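Long-range contacts in protein DOA1 (Saccharomyces cerevisiae, PDB 3ODT), which probably binds ubiquitin through its WD40 beta-propeller domain and so takes part in regulating the turnover of F-box proteins: residues D23-D28 with S271-S276; A33-D38 with G60-V65; V41-K46 with T53-G58; K71-F76 with G85-A90. One frame throughout, in Å; residues are numbered along the deposited sequence.

Following the chain from the N terminus, D23-D28 opens interaction 1, whose partner S271-S276 comes after 242 residues; this contact closes a loop that takes in almost the whole propeller, setting the innermost strands of the first and last blades side by side. The other three lie within that span. A33-D38 opens interaction 2, which ends at G60-V65 and joins the first blade to the second. Interaction 3 falls inside it, as the outer hairpin 40-57 of the first blade. Interaction 4, the 73-87 hairpin of the second blade, starts after interaction 2 has closed. Leu74, Phe76 and Leu88 of interaction 4 pack against residues of interaction 3, so the two blades also meet farther from the axis.

Interaction 1: residues D23-D28 with S271-S276; sequences DVVAVD and SVDCMS
Asp23 and Ser271 sit on the innermost strands of the first and last blades of the beta-propeller, at the seam between them. The axes of segments 23-26 and 271-274 run 5.7 Å apart and only 4° from parallel, yet no backbone-to-backbone hydrogen bond joins them; side chains do the bridging. Ser271 OG, held anti to its backbone N (chi1 -178°), donates to Asp23 OD1 at 2.7 Å, on the anti lone pair of that oxygen. Farther along, the Ala26 backbone N donates to Asp273 OD2 at 2.9 Å, also on the anti lone pair and nearly straight at 173°. Alongside these bonds, Asp273 CB rests 3.6 Å from Val24 O, and Val24 CG2 lies 3.6 Å from Ser271 OG. Asp273 lies side by side with Val25, its OD2 3.7 Å from Val25 CG2.

Both carboxylates have further partners: Asp23 OD2 accepts from the backbone N of Val65 in the second blade, while Asp273 OD1 forms a salt bridge with Lys232 of the blade preceding its own. Each aspartate thus links three blades through its two oxygens. Ser271 OG and Val65 N would be expected to favour the ionised form of Asp23, Lys232 and Ala26 N that of Asp273.

Interaction 2: residues A33-D38 with G60-V65; sequences ASVSRD and GFLNSV
Arg37 and Phe61, both partly exposed, meet in an off-centre cation-pi pair. Arg37 CZ stands 4.1 Å from the centroid of the Phe61 ring, 33° off the ring normal, and the guanidinium and ring planes are 40° apart. This tilt brings Arg37 NH2 to 3.4 Å from Phe61 CE2, while Arg37 CG lies over a face of the ring. The arginine chain is bent at chi3 (61°), a turn that places Arg37 NE 4.3 Å from Phe61 CE2. Arg37 O also approaches the ring, 3.2 Å from Phe61 CD1.

Next to this pair, Leu62 N donates to Ser36 O at 3.1 Å, coming from well above the carbonyl plane. Deeper in, Val35 packs between the strands: its CB is 3.7 Å from Leu62 CB, and its CG1 is 3.7 Å from Val65 CB. Val41 and Phe76 pack on Val35 and Leu62.

What positions the Arg37 corner is an ST turn, in which Asp38 N donates to Ser36 OG at 2.9 Å. Asp38 OD2 in turn bonds His17 ND1, His17 NE2 bonds Ser34 OG, and Ser34 OG bonds Trp44 NE1. This Asp-His-Ser-Trp network is the hydrogen-bonded tetrad of WD40 repeats, and the contact is the seam where a blade carrying it, through its second strand, meets the inner strand of the following blade.

Interaction 3: residues V41-K46 with T53-G58; sequences VRLWSK and TVVYTG
Leu43 and Thr53 exchange a reciprocal pair of backbone hydrogen bonds: Leu43 N to Thr53 O and Thr53 N to Leu43 O, each 2.9 Å and each with an angle of 161° at the hydrogen. Two more bonds hold Val41, whose N donates to Tyr56 O at 3.0 Å and whose O accepts from Val55 N at 2.9 Å. Tyr56 N also leans on Val41 O, but that bond is long and weak. Val55 and Tyr56 therefore both face Val41, a classic beta bulge that shifts the register by one residue.

Between the bonded pairs lies the non-hydrogen-bonded pair Arg42 and Val54, where Arg42 CA comes 3.3 Å from Thr53 O in a CA-H...O contact. On this face of the sheet Val54 CG2 sits over one face of the Arg42 guanidinium, offset toward its rim and 3.5 Å from NH1. The arginine runs extended from CG to NE (chi2 176°, chi3 -159°), and this reach takes its guanidinium across Val54 CG2. Its head is fixed by polar partners beyond the strand pair: NE bonds Thr40 OG1, and NH2 forms a salt bridge with Asp38.

Apolar contacts gather around Val41 and Leu43, on the other face. Val41 CG1 meets Val55 CG2 at 3.6 Å, Val41 CG2 rests against Tyr56 CB at 3.9 Å, and Leu43 CB touches Val55 CG1. Phe76 of the second blade packs on both Val41 and Tyr56. Together these features describe the outer antiparallel hairpin of a four-stranded WD40 propeller blade, with 50-57 as its peripheral strand.

Interaction 4: residues K71-F76 with G85-A90; sequences KELLLF and GVPLFA
Phe76 and Val86 cross at about a right angle, with Val86 CG1 at the edge of the phenyl ring and in its plane, 4.0 Å from Phe76 CZ. Val86 CG2 approaches Phe76 CE1 at 3.9 Å, and Gly85 CA lies near the same atom. With Phe76 CG between its backbone N and carbonyl carbon (chi1 51°), the ring lies against Val86. Tyr56 of the first blade meets this ring too, with the planes at about 45°. The other flat group, Phe89, has Pro87 CB over one face, within the type I turn from Pro87 to Ala90.

Antiparallel pairing holds the strands that carry Phe76 and Val86. Leu74 N donates to Val86 O at 2.8 Å, and Val86 N returns a bond to Leu74 O at 2.9 Å, with an angle of 157° at the hydrogen. Leu74 O also receives a CA-H...O contact from Gly85 CA at 3.1 Å. On the Leu73 face, Leu73 CD2 packs 3.5 Å from Pro87 N. Across the sheet, Leu88 CD2 touches Leu74 CG at 4.0 Å.

Having no N-H, Pro87 cannot donate onward from the strand, so the Leu74-Val86 pair carries the polar pairing between the segments, while Leu74, Phe76, Val86 and Leu88 pack against the first blade.

Interaction 1: residues D23-D28 with S271-S276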
loop_
_atom_site.group_PDB
_atom_site.type_symbol
_atom_site.label_atom_id
_atom_site.label_comp_id
_atom_site.label_asym_id
_atom_site.label_seq_id
_atom_site.Cartn_x
_atom_site.Cartn_y
_atom_site.Cartn_z
ATOM N N ASP A 23 -3.929 -1.338 6.362
ATOM C CA ASP A 23 -3.928 -1.015 4.948
ATOM C C ASP A 23 -5.258 -0.393 4.544
ATOM O O ASP A 23 -6.324 -0.766 5.055
ATOM C CB ASP A 23 -3.615 -2.252 4.109
ATOM C CG ASP A 23 -2.895 -1.906 2.785
ATOM O OD1 ASP A 23 -2.521 -0.726 2.566
ATOM O OD2 ASP A 23 -2.660 -2.831 1.979
ATOM N N VAL A 24 -5.168 0.614 3.660
ATOM C CA VAL A 24 -6.310 1.347 3.126
ATOM C C VAL A 24 -6.205 1.453 1.610
ATOM O O VAL A 24 -5.100 1.505 1.046
ATOM C CB VAL A 24 -6.420 2.758 3.764
ATOM C CG1 VAL A 24 -6.566 2.630 5.280
ATOM C CG2 VAL A 24 -5.207 3.605 3.437
ATOM N N VAL A 25 -7.353 1.549 0.945
ATOM C CA VAL A 25 -7.383 1.681 -0.494
ATOM C C VAL A 25 -8.553 2.563 -0.909
ATOM O O VAL A 25 -9.656 2.468 -0.351
ATOM C CB VAL A 25 -7.423 0.271 -1.196
ATOM C CG1 VAL A 25 -8.710 -0.505 -0.872
ATOM C CG2 VAL A 25 -7.236 0.384 -2.694
ATOM N N ALA A 26 -8.326 3.404 -1.916
ATOM C CA ALA A 26 -9.378 4.128 -2.578
ATOM C C ALA A 26 -10.129 3.197 -3.530
ATOM O O ALA A 26 -9.526 2.439 -4.319
ATOM C CB ALA A 26 -8.793 5.277 -3.368
ATOM N N VAL A 27 -11.442 3.248 -3.463
ATOM C CA VAL A 27 -12.260 2.525 -4.408
ATOM C C VAL A 27 -12.726 3.532 -5.461
ATOM O O VAL A 27 -12.555 3.330 -6.667
ATOM C CB VAL A 27 -13.425 1.861 -3.700
ATOM C CG1 VAL A 27 -14.442 1.347 -4.705
ATOM C CG2 VAL A 27 -12.900 0.729 -2.808
ATOM N N ASP A 28 -13.359 4.602 -4.998
ATOM C CA ASP A 28 -13.608 5.773 -5.836
ATOM C C ASP A 28 -13.668 7.004 -4.936
ATOM O O ASP A 28 -13.402 6.889 -3.739
ATOM C CB ASP A 28 -14.831 5.606 -6.732
ATOM C CG ASP A 28 -16.131 5.439 -5.968
ATOM O OD1 ASP A 28 -16.365 6.109 -4.951
ATOM O OD2 ASP A 28 -16.970 4.637 -6.430
ATOM N N SER A 271 -0.391 3.003 6.689
ATOM C CA SER A 271 -0.770 2.983 5.286
ATOM C C SER A 271 -1.391 4.297 4.837
ATOM O O SER A 271 -2.092 4.983 5.599
ATOM C CB SER A 271 -1.790 1.853 5.078
ATOM O OG SER A 271 -2.168 1.747 3.704
ATOM N N VAL A 272 -1.069 4.660 3.607
ATOM C CA VAL A 272 -1.740 5.737 2.886
ATOM C C VAL A 272 -2.138 5.274 1.500
ATOM O O VAL A 272 -1.524 4.352 0.917
ATOM C CB VAL A 272 -0.840 6.983 2.728
ATOM C CG1 VAL A 272 -0.654 7.677 4.078
ATOM C CG2 VAL A 272 0.540 6.590 2.166
ATOM N N ASP A 273 -3.192 5.894 0.988
ATOM C CA ASP A 273 -3.552 5.758 -0.417
ATOM C C ASP A 273 -4.156 7.079 -0.853
ATOM O O ASP A 273 -4.513 7.902 -0.024
ATOM C CB ASP A 273 -4.519 4.598 -0.641
ATOM C CG ASP A 273 -4.509 4.083 -2.092
ATOM O OD1 ASP A 273 -3.433 4.055 -2.680
ATOM O OD2 ASP A 273 -5.543 3.692 -2.623
ATOM N N CYS A 274 -4.220 7.249 -2.172
ATOM C CA CYS A 274 -4.652 8.490 -2.818
ATOM C C CYS A 274 -5.913 8.291 -3.682
ATOM O O CYS A 274 -5.938 7.459 -4.596
ATOM C CB CYS A 274 -3.512 9.048 -3.699
ATOM S SG CYS A 274 -1.938 9.394 -2.791
HETATM N N MSE A 275 -6.963 9.047 -3.372
HETATM C CA MSE A 275 -8.109 9.166 -4.250
HETATM C C MSE A 275 -7.719 9.839 -5.549
HETATM O O MSE A 275 -6.713 10.564 -5.621
HETATM C CB MSE A 275 -9.207 10.000 -3.599
HETATM C CG MSE A 275 -10.365 9.211 -3.080
HETATM SE SE MSE A 275 -11.416 10.342 -1.931
HETATM C CE MSE A 275 -10.477 9.815 -0.334
ATOM N N SER A 276 -8.535 9.637 -6.575
ATOM C CA SER A 276 -8.289 10.311 -7.844
ATOM C C SER A 276 -8.370 11.815 -7.757
ATOM O O SER A 276 -7.788 12.502 -8.603
ATOM C CB SER A 276 -9.272 9.808 -8.909
ATOM O OG SER A 276 -10.560 10.385 -8.779
#

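Interaction 2: residues A33-D38 with G60-V65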
loop_
_atom_site.group_PDB
_atom_site.type_symbol
_atom_site.label_atom_id
_atom_site.label_comp_id
_atom_site.label_asym_id
_atom_site.label_seq_id
_atom_site.Cartn_x
_atom_site.Cartn_y
_atom_site.Cartn_z
ATOM N N ALA A 33 -11.781 1.658 1.419
ATOM C CA ALA A 33 -11.785 0.406 2.160
ATOM C C ALA A 33 -10.554 0.280 3.040
ATOM O O ALA A 33 -9.495 0.852 2.767
ATOM C CB ALA A 33 -11.902 -0.773 1.224
ATOM N N SER A 34 -10.708 -0.461 4.119
ATOM C CA SER A 34 -9.627 -0.620 5.084
ATOM C C SER A 34 -9.662 -2.019 5.658
ATOM O O SER A 34 -10.703 -2.649 5.705
ATOM C CB SER A 34 -9.773 0.403 6.216
ATOM O OG SER A 34 -11.053 0.275 6.828
ATOM N N VAL A 35 -8.489 -2.491 6.090
ATOM C CA VAL A 35 -8.392 -3.774 6.771
ATOM C C VAL A 35 -7.572 -3.594 8.027
ATOM O O VAL A 35 -6.795 -2.634 8.157
ATOM C CB VAL A 35 -7.800 -4.871 5.864
ATOM C CG1 VAL A 35 -8.625 -5.078 4.573
ATOM C CG2 VAL A 35 -6.352 -4.572 5.536
ATOM N N SER A 36 -7.736 -4.511 8.964
ATOM C CA SER A 36 -7.264 -4.282 10.305
ATOM C C SER A 36 -6.845 -5.578 10.971
ATOM O O SER A 36 -7.297 -6.662 10.586
ATOM C CB SER A 36 -8.408 -3.618 11.099
ATOM O OG SER A 36 -8.196 -3.620 12.488
ATOM N N ARG A 37 -6.029 -5.472 12.008
ATOM C CA ARG A 37 -5.767 -6.605 12.883
ATOM C C ARG A 37 -7.017 -7.105 13.615
ATOM O O ARG A 37 -6.987 -8.190 14.202
ATOM C CB ARG A 37 -4.674 -6.241 13.854
ATOM C CG ARG A 37 -3.310 -6.144 13.196
ATOM C CD ARG A 37 -2.347 -5.456 14.146
ATOM N NE ARG A 37 -2.151 -6.173 15.403
ATOM C CZ ARG A 37 -1.190 -7.065 15.616
ATOM N NH1 ARG A 37 -0.334 -7.381 14.646
ATOM N NH2 ARG A 37 -1.076 -7.645 16.801
ATOM N N ASP A 38 -8.118 -6.353 13.565
ATOM C CA ASP A 38 -9.391 -6.828 14.124
ATOM C C ASP A 38 -10.065 -7.898 13.240
ATOM O O ASP A 38 -11.099 -8.446 13.596
ATOM C CB ASP A 38 -10.364 -5.673 14.466
ATOM C CG ASP A 38 -10.942 -4.959 13.241
ATOM O OD1 ASP A 38 -10.761 -5.429 12.102
ATOM O OD2 ASP A 38 -11.622 -3.909 13.437
ATOM N N GLY A 60 -8.293 -13.988 11.611
ATOM C CA GLY A 60 -6.903 -13.655 11.377
ATOM C C GLY A 60 -6.679 -12.174 11.112
ATOM O O GLY A 60 -7.518 -11.502 10.526
ATOM N N PHE A 61 -5.509 -11.699 11.504
ATOM C CA PHE A 61 -5.124 -10.326 11.269
ATOM C C PHE A 61 -5.107 -10.101 9.762
ATOM O O PHE A 61 -4.614 -10.962 8.997
ATOM C CB PHE A 61 -3.721 -10.059 11.806
ATOM C CG PHE A 61 -3.567 -10.243 13.274
ATOM C CD1 PHE A 61 -4.664 -10.343 14.123
ATOM C CD2 PHE A 61 -2.291 -10.315 13.823
ATOM C CE1 PHE A 61 -4.482 -10.515 15.490
ATOM C CE2 PHE A 61 -2.118 -10.483 15.184
ATOM C CZ PHE A 61 -3.216 -10.580 16.015
ATOM N N LEU A 62 -5.631 -8.967 9.335
ATOM C CA LEU A 62 -5.564 -8.558 7.936
ATOM C C LEU A 62 -4.563 -7.399 7.841
ATOM O O LEU A 62 -4.639 -6.412 8.601
ATOM C CB LEU A 62 -6.937 -8.165 7.402
ATOM C CG LEU A 62 -7.988 -9.272 7.391
ATOM C CD1 LEU A 62 -9.299 -8.751 6.868
ATOM C CD2 LEU A 62 -7.476 -10.425 6.541
ATOM N N ASN A 63 -3.625 -7.558 6.908
ATOM C CA ASN A 63 -2.484 -6.665 6.734
ATOM C C ASN A 63 -2.382 -5.962 5.400
ATOM O O ASN A 63 -1.637 -4.999 5.258
ATOM C CB ASN A 63 -1.204 -7.426 7.025
ATOM C CG ASN A 63 -1.080 -7.796 8.493
ATOM O OD1 ASN A 63 -1.285 -6.954 9.358
ATOM N ND2 ASN A 63 -0.773 -9.071 8.774
ATOM N N SER A 64 -3.147 -6.432 4.420
ATOM C CA SER A 64 -3.077 -5.885 3.079
ATOM C C SER A 64 -4.462 -5.893 2.411
ATOM O O SER A 64 -5.310 -6.773 2.666
ATOM C CB SER A 64 -2.053 -6.672 2.262
ATOM O OG SER A 64 -2.377 -8.041 2.225
ATOM N N VAL A 65 -4.645 -4.929 1.518
ATOM C CA VAL A 65 -5.874 -4.798 0.743
ATOM C C VAL A 65 -5.530 -4.136 -0.588
ATOM O O VAL A 65 -4.565 -3.350 -0.686
ATOM C CB VAL A 65 -6.936 -3.929 1.507
ATOM C CG1 VAL A 65 -6.505 -2.460 1.578
ATOM C CG2 VAL A 65 -8.342 -4.068 0.926
#

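Interaction 3: residues V41-K46 with T53-G58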
loop_
_atom_site.group_PDB
_atom_site.type_symbol
_atom_site.label_atom_id
_atom_site.label_comp_id
_atom_site.label_asym_id
_atom_site.label_seq_id
_atom_site.Cartn_x
_atom_site.Cartn_y
_atom_site.Cartn_z
ATOM N N VAL A 41 -12.699 -6.319 7.102
ATOM C CA VAL A 41 -12.593 -5.437 5.935
ATOM C C VAL A 41 -13.791 -4.516 6.044
ATOM O O VAL A 41 -14.917 -4.990 6.158
ATOM C CB VAL A 41 -12.748 -6.207 4.624
ATOM C CG1 VAL A 41 -12.599 -5.265 3.429
ATOM C CG2 VAL A 41 -11.744 -7.350 4.549
ATOM N N ARG A 42 -13.556 -3.214 6.019
ATOM C CA ARG A 42 -14.618 -2.221 6.048
ATOM C C ARG A 42 -14.635 -1.381 4.809
ATOM O O ARG A 42 -13.593 -0.969 4.296
ATOM C CB ARG A 42 -14.481 -1.353 7.288
ATOM C CG ARG A 42 -14.753 -2.148 8.516
ATOM C CD ARG A 42 -14.528 -1.364 9.759
ATOM N NE ARG A 42 -14.318 -2.307 10.853
ATOM C CZ ARG A 42 -15.125 -2.493 11.877
ATOM N NH1 ARG A 42 -16.250 -1.821 11.997
ATOM N NH2 ARG A 42 -14.776 -3.378 12.778
ATOM N N LEU A 43 -15.845 -1.163 4.320
ATOM C CA LEU A 43 -16.134 -0.291 3.194
ATOM C C LEU A 43 -16.817 0.939 3.751
ATOM O O LEU A 43 -17.848 0.845 4.455
ATOM C CB LEU A 43 -17.047 -0.997 2.206
ATOM C CG LEU A 43 -17.464 -0.148 1.018
ATOM C CD1 LEU A 43 -16.262 0.215 0.150
ATOM C CD2 LEU A 43 -18.491 -0.911 0.205
ATOM N N TRP A 44 -16.236 2.090 3.441
ATOM C CA TRP A 44 -16.731 3.371 3.909
ATOM C C TRP A 44 -17.256 4.117 2.688
ATOM O O TRP A 44 -16.545 4.243 1.675
ATOM C CB TRP A 44 -15.592 4.165 4.576
ATOM C CG TRP A 44 -14.796 3.400 5.612
ATOM C CD1 TRP A 44 -13.717 2.596 5.389
ATOM C CD2 TRP A 44 -14.968 3.442 7.039
ATOM N NE1 TRP A 44 -13.244 2.092 6.568
ATOM C CE2 TRP A 44 -13.983 2.614 7.599
ATOM C CE3 TRP A 44 -15.877 4.068 7.886
ATOM C CZ2 TRP A 44 -13.887 2.395 8.954
ATOM C CZ3 TRP A 44 -15.770 3.860 9.248
ATOM C CH2 TRP A 44 -14.789 3.020 9.770
ATOM N N SER A 45 -18.502 4.577 2.780
ATOM C CA SER A 45 -19.177 5.298 1.711
ATOM C C SER A 45 -19.569 6.663 2.143
ATOM O O SER A 45 -20.091 6.847 3.251
ATOM C CB SER A 45 -20.446 4.552 1.300
ATOM O OG SER A 45 -20.097 3.236 0.976
ATOM N N LYS A 46 -19.355 7.618 1.240
ATOM C CA LYS A 46 -19.719 8.997 1.496
ATOM C C LYS A 46 -21.013 9.344 0.825
ATOM O O LYS A 46 -21.160 9.203 -0.387
ATOM C CB LYS A 46 -18.635 9.935 1.002
ATOM C CG LYS A 46 -18.822 11.335 1.523
ATOM C CD LYS A 46 -17.729 12.278 1.118
ATOM C CE LYS A 46 -17.955 13.626 1.794
ATOM N NZ LYS A 46 -16.824 14.554 1.645
ATOM N N THR A 53 -19.322 0.095 6.818
ATOM C CA THR A 53 -19.948 -1.202 6.959
ATOM C C THR A 53 -18.877 -2.299 6.889
ATOM O O THR A 53 -17.910 -2.206 6.127
ATOM C CB THR A 53 -20.924 -1.481 5.803
ATOM O OG1 THR A 53 -21.821 -0.381 5.643
ATOM C CG2 THR A 53 -21.733 -2.699 6.105
ATOM N N VAL A 54 -19.043 -3.351 7.676
ATOM C CA VAL A 54 -18.153 -4.490 7.627
ATOM C C VAL A 54 -18.599 -5.402 6.497
ATOM O O VAL A 54 -19.730 -5.906 6.507
ATOM C CB VAL A 54 -18.142 -5.290 8.949
ATOM C CG1 VAL A 54 -17.291 -6.524 8.813
ATOM C CG2 VAL A 54 -17.622 -4.420 10.074
ATOM N N VAL A 55 -17.711 -5.627 5.535
ATOM C CA VAL A 55 -18.038 -6.465 4.382
ATOM C C VAL A 55 -17.411 -7.841 4.495
ATOM O O VAL A 55 -17.771 -8.745 3.748
ATOM C CB VAL A 55 -17.651 -5.787 3.049
ATOM C CG1 VAL A 55 -18.513 -4.519 2.827
ATOM C CG2 VAL A 55 -16.185 -5.464 3.001
ATOM N N TYR A 56 -16.507 -8.009 5.461
ATOM C CA TYR A 56 -15.942 -9.330 5.756
ATOM C C TYR A 56 -15.375 -9.354 7.173
ATOM O O TYR A 56 -14.743 -8.410 7.605
ATOM C CB TYR A 56 -14.815 -9.698 4.757
ATOM C CG TYR A 56 -14.059 -10.963 5.155
ATOM C CD1 TYR A 56 -14.437 -12.207 4.680
ATOM C CD2 TYR A 56 -12.973 -10.900 6.023
ATOM C CE1 TYR A 56 -13.730 -13.355 5.059
ATOM C CE2 TYR A 56 -12.265 -12.014 6.386
ATOM C CZ TYR A 56 -12.638 -13.237 5.913
ATOM O OH TYR A 56 -11.919 -14.353 6.322
ATOM N N THR A 57 -15.602 -10.454 7.870
ATOM C CA THR A 57 -15.002 -10.705 9.175
ATOM C C THR A 57 -14.400 -12.088 9.208
ATOM O O THR A 57 -15.018 -13.067 8.753
ATOM C CB THR A 57 -16.020 -10.668 10.320
ATOM O OG1 THR A 57 -16.780 -9.466 10.251
ATOM C CG2 THR A 57 -15.296 -10.695 11.640
ATOM N N GLY A 58 -13.206 -12.155 9.804
ATOM C CA GLY A 58 -12.530 -13.410 10.113
ATOM C C GLY A 58 -11.692 -13.225 11.362
ATOM O O GLY A 58 -11.630 -12.120 11.921
#

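Interaction 4: residues K71-F76 with G85-A90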
loop_
_atom_site.group_PDB
_atom_site.type_symbol
_atom_site.label_atom_id
_atom_site.label_comp_id
_atom_site.label_asym_id
_atom_site.label_seq_id
_atom_site.Cartn_x
_atom_site.Cartn_y
_atom_site.Cartn_z
ATOM N N LYS A 71 -13.672 -6.502 -11.686
ATOM C CA LYS A 71 -14.543 -7.409 -10.941
ATOM C C LYS A 71 -15.261 -6.712 -9.767
ATOM O O LYS A 71 -16.244 -7.237 -9.225
ATOM C CB LYS A 71 -13.743 -8.609 -10.434
ATOM C CG LYS A 71 -13.273 -9.578 -11.517
ATOM C CD LYS A 71 -12.616 -10.757 -10.856
ATOM C CE LYS A 71 -12.071 -11.772 -11.856
ATOM N NZ LYS A 71 -13.148 -12.727 -12.205
ATOM N N GLU A 72 -14.767 -5.537 -9.403
ATOM C CA GLU A 72 -15.262 -4.753 -8.259
ATOM C C GLU A 72 -15.199 -5.593 -7.002
ATOM O O GLU A 72 -16.175 -5.713 -6.249
ATOM C CB GLU A 72 -16.671 -4.209 -8.547
ATOM C CG GLU A 72 -16.673 -3.408 -9.847
ATOM C CD GLU A 72 -17.889 -2.523 -10.046
ATOM O OE1 GLU A 72 -18.617 -2.234 -9.077
ATOM O OE2 GLU A 72 -18.094 -2.071 -11.174
ATOM N N LEU A 73 -14.004 -6.127 -6.760
ATOM C CA LEU A 73 -13.709 -6.900 -5.583
ATOM C C LEU A 73 -12.645 -6.236 -4.755
ATOM O O LEU A 73 -11.616 -5.799 -5.275
ATOM C CB LEU A 73 -13.194 -8.284 -5.917
ATOM C CG LEU A 73 -14.198 -9.203 -6.601
ATOM C CD1 LEU A 73 -13.484 -10.476 -7.034
ATOM C CD2 LEU A 73 -15.368 -9.504 -5.695
ATOM N N LEU A 74 -12.910 -6.186 -3.463
ATOM C CA LEU A 74 -11.878 -5.873 -2.497
ATOM C C LEU A 74 -11.092 -7.147 -2.201
ATOM O O LEU A 74 -11.673 -8.147 -1.759
ATOM C CB LEU A 74 -12.491 -5.344 -1.205
ATOM C CG LEU A 74 -13.109 -3.956 -1.330
ATOM C CD1 LEU A 74 -13.921 -3.674 -0.108
ATOM C CD2 LEU A 74 -12.066 -2.871 -1.547
ATOM N N LEU A 75 -9.791 -7.101 -2.443
ATOM C CA LEU A 75 -8.907 -8.241 -2.183
ATOM C C LEU A 75 -8.116 -7.966 -0.905
ATOM O O LEU A 75 -7.649 -6.850 -0.690
ATOM C CB LEU A 75 -7.945 -8.483 -3.347
ATOM C CG LEU A 75 -8.545 -8.602 -4.736
ATOM C CD1 LEU A 75 -7.455 -8.881 -5.728
ATOM C CD2 LEU A 75 -9.540 -9.683 -4.748
ATOM N N PHE A 76 -7.942 -8.971 -0.060
ATOM C CA PHE A 76 -7.340 -8.723 1.234
ATOM C C PHE A 76 -6.619 -9.983 1.725
ATOM O O PHE A 76 -6.982 -11.117 1.382
ATOM C CB PHE A 76 -8.406 -8.257 2.241
ATOM C CG PHE A 76 -9.609 -9.135 2.298
ATOM C CD1 PHE A 76 -10.673 -8.943 1.433
ATOM C CD2 PHE A 76 -9.687 -10.167 3.213
ATOM C CE1 PHE A 76 -11.759 -9.765 1.460
ATOM C CE2 PHE A 76 -10.824 -10.972 3.259
ATOM C CZ PHE A 76 -11.848 -10.758 2.385
ATOM N N GLY A 85 -11.378 -12.300 -1.646
ATOM C CA GLY A 85 -12.008 -11.178 -2.291
ATOM C C GLY A 85 -13.476 -11.158 -1.969
ATOM O O GLY A 85 -14.139 -12.205 -1.907
ATOM N N VAL A 86 -13.988 -9.960 -1.733
ATOM C CA VAL A 86 -15.427 -9.773 -1.568
ATOM C C VAL A 86 -15.931 -8.602 -2.393
ATOM O O VAL A 86 -15.190 -7.644 -2.643
ATOM C CB VAL A 86 -15.826 -9.513 -0.095
ATOM C CG1 VAL A 86 -15.516 -10.732 0.765
ATOM C CG2 VAL A 86 -15.173 -8.269 0.450
ATOM N N PRO A 87 -17.206 -8.668 -2.797
ATOM C CA PRO A 87 -17.802 -7.551 -3.524
ATOM C C PRO A 87 -18.095 -6.381 -2.592
ATOM O O PRO A 87 -17.987 -6.495 -1.379
ATOM C CB PRO A 87 -19.106 -8.151 -4.089
ATOM C CG PRO A 87 -19.434 -9.273 -3.171
ATOM C CD PRO A 87 -18.105 -9.835 -2.749
ATOM N N LEU A 88 -18.472 -5.254 -3.172
ATOM C CA LEU A 88 -18.707 -4.045 -2.407
ATOM C C LEU A 88 -20.042 -4.136 -1.664
ATOM O O LEU A 88 -20.421 -3.214 -0.978
ATOM C CB LEU A 88 -18.712 -2.850 -3.357
ATOM C CG LEU A 88 -17.362 -2.670 -4.076
ATOM C CD1 LEU A 88 -17.494 -1.618 -5.160
ATOM C CD2 LEU A 88 -16.232 -2.293 -3.116
ATOM N N PHE A 89 -20.760 -5.245 -1.845
ATOM C CA PHE A 89 -22.091 -5.442 -1.249
ATOM C C PHE A 89 -22.140 -6.710 -0.400
ATOM O O PHE A 89 -23.231 -7.170 -0.026
ATOM C CB PHE A 89 -23.170 -5.489 -2.335
ATOM C CG PHE A 89 -22.851 -6.417 -3.488
ATOM C CD1 PHE A 89 -22.949 -7.791 -3.350
ATOM C CD2 PHE A 89 -22.476 -5.905 -4.718
ATOM C CE1 PHE A 89 -22.658 -8.639 -4.414
ATOM C CE2 PHE A 89 -22.181 -6.742 -5.784
ATOM C CZ PHE A 89 -22.273 -8.111 -5.636
ATOM N N ALA A 90 -20.960 -7.263 -0.092
ATOM C CA ALA A 90 -20.861 -8.459 0.759
ATOM C C ALA A 90 -21.321 -8.124 2.167
ATOM O O ALA A 90 -21.259 -6.965 2.582
ATOM C CB ALA A 90 -19.397 -8.982 0.816
#